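Local coordinates for multidrug resistance protein (Vibrio cholerae, PDB 1YC9), which probably serves as the outer-membrane exit channel of a multidrug efflux system, and could be involved in resistance to compounds such as puromycin and acriflavine, at residues F72-A78 and T103-Q109; A120-A124 and Q274-I278. The protein carries 1 engineered substitution. One frame throughout, in Å; residues are numbered along the deposited sequence. Where two conformers were deposited one is given.

Interactions 1 and 2 sit in the two main parts of an outer membrane factor: the first joins two strands of the membrane-spanning β-barrel, the second two helices of the elongated α-helical domain. Their centres are 29 Å apart, and their nearest atoms, about 11 Å apart, do not touch. The chain links them directly, because strand 98-111 of interaction 1 is followed by helix 117-183, which carries one side of interaction 2. That helix meets helix 260-281, which precedes strand 286-298, the other neighbour of strand 98-111. A bound octyl glucoside touches Leu106 in interaction 1, whereas no other subunit touches the two segments of interaction 2.

Interaction 1: F72-A78 and T103-Q109; sequences FDLGLAA and TLTLNFQ
Phe72 and Phe108 meet at the end of an antiparallel β-hairpin that forms part of the outer-membrane barrel. Their rings are neither stacked nor perpendicular: the planes make 46°, with centroids 5.3 Å apart. The touch is made by one corner of the Phe108 ring, where CE1 lies 3.4 Å from Phe72 CB. With its CG anti to the backbone N (chi1 167°), Phe108 turns its ring toward Phe72 and Leu74. Leu74, its directly paired neighbour, comes to the ring's edge nearly in plane, CD2 being 3.6 Å from Phe108 CD1, so the ring borders on both Phe72 and Leu74.

Leu74, Leu76, Ala78, Leu104, Leu106 and Phe108 share one face of the sheet. At the far end of this row Leu104 bends its CD1 methyl over to Ala78 CB, 3.7 Å away, and only brushes Leu76 CD2. In the modelled conformer, one of two, Leu106 CD1 approaches Gly75 O instead; a bound octyl glucoside touches the same leucine, as suits a lipid-facing barrel wall. On the other face Ala77 CB packs against Thr105 OG1 at 3.6 Å, and Gly75 stands opposite Asn107.

Strand 286-298 flanks 103-109 on its far side, while residues 74-78 pair with a strand of the second subunit, carrying the barrel across the interface. Between the two segments, pairs of backbone bonds join Asp73 with Gln109, Gly75 with Asn107 and Ala77 with Thr105. In the last pair Thr105 N donates to Ala77 O at 2.8 Å.

Interaction 2: A120-A124 and Q274-I278; sequences AAVVA and QQVGI
Ala120 O takes the helical hydrogen bond of Ala124 N at 2.9 Å and is also approached from the facing helix by Gln274 CB, at 3.5 Å. No hydrogen bond crosses between 120-124 and 274-278, so the contact rests on van der Waals packing, with Gln274 at its centre. The glutamine leaves its helix with CG anti to the carbonyl carbon (chi1 -70°), then bends at the next bond, and this bend turns CG and CD toward Val123. Its CG sits 3.5 Å from Val123 CG1, the methyl anti to the backbone N, and CD lies close to the same methyl. The two side chains run at a slant to one another, and the flat amide end is brought down beside Ala120 and Val123. On the root of the glutamine rests Ala124, whose CB is 3.9 Å from Gln274 CB and more loosely touches the CG of Gln275.

One turn further along its helix, Ile278 packs against Ala120 and Ala121. CG1 meets Ala120 CB at 3.8 Å, and CD1, at the end of the extended CG1 branch, reaches past it to Ala121 CA at 3.7 Å. The small alanine side chains bring the backbones near: Ala120 and Gln274 have their CA atoms 5.3 Å apart, and the local axes pass within 8.6 Å.

Beyond the interface, Val122 packs on Ile69 and Arg70 in a loop, away from helix 260-281. The segments 120-124 and 274-278 run antiparallel, their local axes at 158°, close to where both helices connect to strands of the β-barrel. Antiparallel packing of long helices just below the β-barrel is the architecture of the α-helical barrel in trimeric outer membrane factors.

Interaction 1: F72-A78 and T103-Q109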
# COMPACT_ATOMS: atom_id res chain seq x y z
N PHE A 72 -16.52 -37.79 5.75
CA PHE A 72 -17.32 -37.93 6.97
C PHE A 72 -16.48 -37.54 8.23
O PHE A 72 -15.27 -37.41 8.16
CB PHE A 72 -17.99 -39.27 7.09
CG PHE A 72 -17.08 -40.45 6.96
CD1 PHE A 72 -16.13 -40.72 7.90
CD2 PHE A 72 -17.25 -41.33 5.94
CE1 PHE A 72 -15.34 -41.85 7.82
CE2 PHE A 72 -16.49 -42.44 5.85
CZ PHE A 72 -15.52 -42.71 6.77
N ASP A 73 -17.18 -37.32 9.34
CA ASP A 73 -16.62 -36.88 10.63
C ASP A 73 -17.05 -37.87 11.68
O ASP A 73 -18.22 -38.33 11.70
CB ASP A 73 -17.17 -35.51 11.01
CG ASP A 73 -16.32 -34.40 10.51
OD1 ASP A 73 -16.23 -34.29 9.30
OD2 ASP A 73 -15.65 -33.63 11.22
N LEU A 74 -16.15 -38.21 12.60
CA LEU A 74 -16.40 -39.17 13.61
C LEU A 74 -15.86 -38.49 14.92
O LEU A 74 -14.83 -37.82 14.92
CB LEU A 74 -15.58 -40.44 13.40
CG LEU A 74 -16.06 -41.33 12.23
CD1 LEU A 74 -14.97 -42.35 11.71
CD2 LEU A 74 -17.32 -42.03 12.75
N GLY A 75 -16.60 -38.71 15.97
CA GLY A 75 -16.27 -38.18 17.29
C GLY A 75 -16.80 -39.02 18.41
O GLY A 75 -17.68 -39.84 18.22
N LEU A 76 -16.19 -38.91 19.61
CA LEU A 76 -16.66 -39.61 20.76
C LEU A 76 -17.23 -38.56 21.71
O LEU A 76 -16.62 -37.52 21.85
CB LEU A 76 -15.51 -40.33 21.44
CG LEU A 76 -15.72 -41.01 22.79
CD1 LEU A 76 -14.52 -41.88 23.10
CD2 LEU A 76 -15.85 -39.91 23.95
N ALA A 77 -18.38 -38.86 22.26
CA ALA A 77 -19.10 -37.98 23.18
C ALA A 77 -19.42 -38.76 24.43
O ALA A 77 -19.76 -39.91 24.39
CB ALA A 77 -20.32 -37.51 22.56
N ALA A 78 -19.25 -38.15 25.61
CA ALA A 78 -19.72 -38.78 26.81
C ALA A 78 -20.21 -37.68 27.74
O ALA A 78 -19.84 -36.52 27.58
CB ALA A 78 -18.62 -39.60 27.47
N THR A 103 -24.06 -41.04 29.44
CA THR A 103 -24.02 -41.45 28.04
C THR A 103 -22.60 -41.62 27.57
O THR A 103 -21.63 -40.99 28.10
CB THR A 103 -24.71 -40.45 27.12
OG1 THR A 103 -23.95 -39.23 26.99
CG2 THR A 103 -26.05 -40.05 27.57
N LEU A 104 -22.40 -42.48 26.55
CA LEU A 104 -21.09 -42.58 25.97
C LEU A 104 -21.40 -43.11 24.54
O LEU A 104 -21.99 -44.17 24.44
CB LEU A 104 -20.27 -43.63 26.74
CG LEU A 104 -18.99 -44.10 26.09
CD1 LEU A 104 -18.00 -42.91 25.93
CD2 LEU A 104 -18.36 -45.23 26.90
N THR A 105 -21.09 -42.28 23.54
CA THR A 105 -21.46 -42.57 22.15
C THR A 105 -20.34 -42.23 21.19
O THR A 105 -19.47 -41.36 21.41
CB THR A 105 -22.70 -41.80 21.72
OG1 THR A 105 -22.45 -40.38 21.83
CG2 THR A 105 -23.91 -42.12 22.62
N LEU A 106 -20.39 -42.96 20.06
CA LEU A 106 -19.61 -42.67 18.89
C LEU A 106 -20.60 -41.99 17.93
O LEU A 106 -21.67 -42.52 17.73
CB LEU A 106 -19.10 -44.00 18.32
CG LEU A 106 -18.23 -43.92 17.08
CD1 LEU A 106 -17.01 -43.11 17.30
CD2 LEU A 106 -17.84 -45.37 16.70
N ASN A 107 -20.22 -40.85 17.37
CA ASN A 107 -21.11 -40.03 16.59
C ASN A 107 -20.45 -39.88 15.20
O ASN A 107 -19.22 -39.76 15.07
CB ASN A 107 -21.20 -38.63 17.19
CG ASN A 107 -21.90 -38.59 18.55
OD1 ASN A 107 -22.28 -39.60 19.12
ND2 ASN A 107 -22.06 -37.37 19.09
N PHE A 108 -21.30 -39.78 14.18
CA PHE A 108 -20.90 -39.78 12.82
C PHE A 108 -21.77 -38.78 12.06
O PHE A 108 -22.98 -38.74 12.27
CB PHE A 108 -21.13 -41.14 12.26
CG PHE A 108 -21.03 -41.21 10.77
CD1 PHE A 108 -19.83 -41.56 10.16
CD2 PHE A 108 -22.14 -40.97 9.97
CE1 PHE A 108 -19.75 -41.66 8.78
CE2 PHE A 108 -22.05 -41.05 8.59
CZ PHE A 108 -20.86 -41.41 8.01
N GLN A 109 -21.15 -38.01 11.20
CA GLN A 109 -21.89 -37.12 10.30
C GLN A 109 -21.25 -37.10 8.92
O GLN A 109 -20.04 -37.12 8.79
CB GLN A 109 -21.95 -35.73 10.88
CG GLN A 109 -22.82 -34.75 10.12
CD GLN A 109 -23.39 -33.74 11.11
OE1 GLN A 109 -24.56 -33.85 11.52
NE2 GLN A 109 -22.54 -32.85 11.59
O HOH W 1 -19.29 -34.26 8.33

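Interaction 2: A120-A124 and Q274-I278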
# COMPACT_ATOMS: atom_id res chain seq x y z
N ALA A 120 -17.47 -28.10 -5.14
CA ALA A 120 -17.06 -26.81 -5.64
C ALA A 120 -16.21 -26.07 -4.64
O ALA A 120 -15.28 -25.33 -4.99
CB ALA A 120 -18.35 -25.93 -6.00
N ALA A 121 -16.49 -26.29 -3.37
CA ALA A 121 -15.72 -25.69 -2.29
C ALA A 121 -14.30 -26.19 -2.33
O ALA A 121 -13.35 -25.41 -2.21
CB ALA A 121 -16.34 -25.99 -0.98
N VAL A 122 -14.15 -27.49 -2.57
CA VAL A 122 -12.79 -28.01 -2.65
C VAL A 122 -12.08 -27.56 -3.90
O VAL A 122 -10.93 -27.20 -3.82
CB VAL A 122 -12.77 -29.54 -2.49
CG1 VAL A 122 -11.36 -30.08 -2.64
CG2 VAL A 122 -13.38 -29.87 -1.20
N VAL A 123 -12.76 -27.50 -5.04
CA VAL A 123 -12.16 -26.94 -6.24
C VAL A 123 -11.70 -25.48 -6.09
O VAL A 123 -10.62 -25.11 -6.55
CB VAL A 123 -13.08 -27.05 -7.45
CG1 VAL A 123 -12.45 -26.39 -8.64
CG2 VAL A 123 -13.32 -28.55 -7.76
N ALA A 124 -12.50 -24.71 -5.38
CA ALA A 124 -12.15 -23.34 -5.07
C ALA A 124 -10.90 -23.29 -4.22
O ALA A 124 -9.99 -22.55 -4.51
CB ALA A 124 -13.32 -22.64 -4.37
N GLN A 274 -16.28 -21.02 -8.96
CA GLN A 274 -16.75 -22.14 -8.14
C GLN A 274 -17.61 -21.62 -6.99
O GLN A 274 -18.60 -22.27 -6.61
CB GLN A 274 -15.57 -22.91 -7.54
CG GLN A 274 -14.71 -23.75 -8.57
CD GLN A 274 -15.53 -24.73 -9.38
OE1 GLN A 274 -15.34 -24.86 -10.58
NE2 GLN A 274 -16.40 -25.43 -8.72
N GLN A 275 -17.20 -20.50 -6.40
CA GLN A 275 -17.95 -19.89 -5.31
C GLN A 275 -19.35 -19.39 -5.76
O GLN A 275 -20.29 -19.37 -4.96
CB GLN A 275 -17.14 -18.81 -4.60
CG GLN A 275 -15.92 -19.38 -3.92
CD GLN A 275 -14.88 -18.37 -3.47
OE1 GLN A 275 -14.02 -18.72 -2.64
NE2 GLN A 275 -14.88 -17.17 -4.02
N VAL A 276 -19.48 -19.02 -7.03
CA VAL A 276 -20.77 -18.69 -7.60
C VAL A 276 -21.59 -19.96 -7.60
O VAL A 276 -22.78 -19.95 -7.26
CB VAL A 276 -20.66 -18.05 -9.03
CG1 VAL A 276 -22.01 -17.95 -9.69
CG2 VAL A 276 -20.00 -16.72 -8.96
N GLY A 277 -20.96 -21.09 -8.00
CA GLY A 277 -21.66 -22.34 -7.95
C GLY A 277 -22.14 -22.73 -6.56
O GLY A 277 -23.23 -23.25 -6.43
N ILE A 278 -21.31 -22.55 -5.55
CA ILE A 278 -21.68 -22.82 -4.19
C ILE A 278 -22.93 -22.02 -3.85
O ILE A 278 -23.86 -22.55 -3.22
CB ILE A 278 -20.56 -22.44 -3.23
CG1 ILE A 278 -19.33 -23.41 -3.38
CG2 ILE A 278 -21.02 -22.46 -1.79
CD1 ILE A 278 -18.10 -22.89 -2.70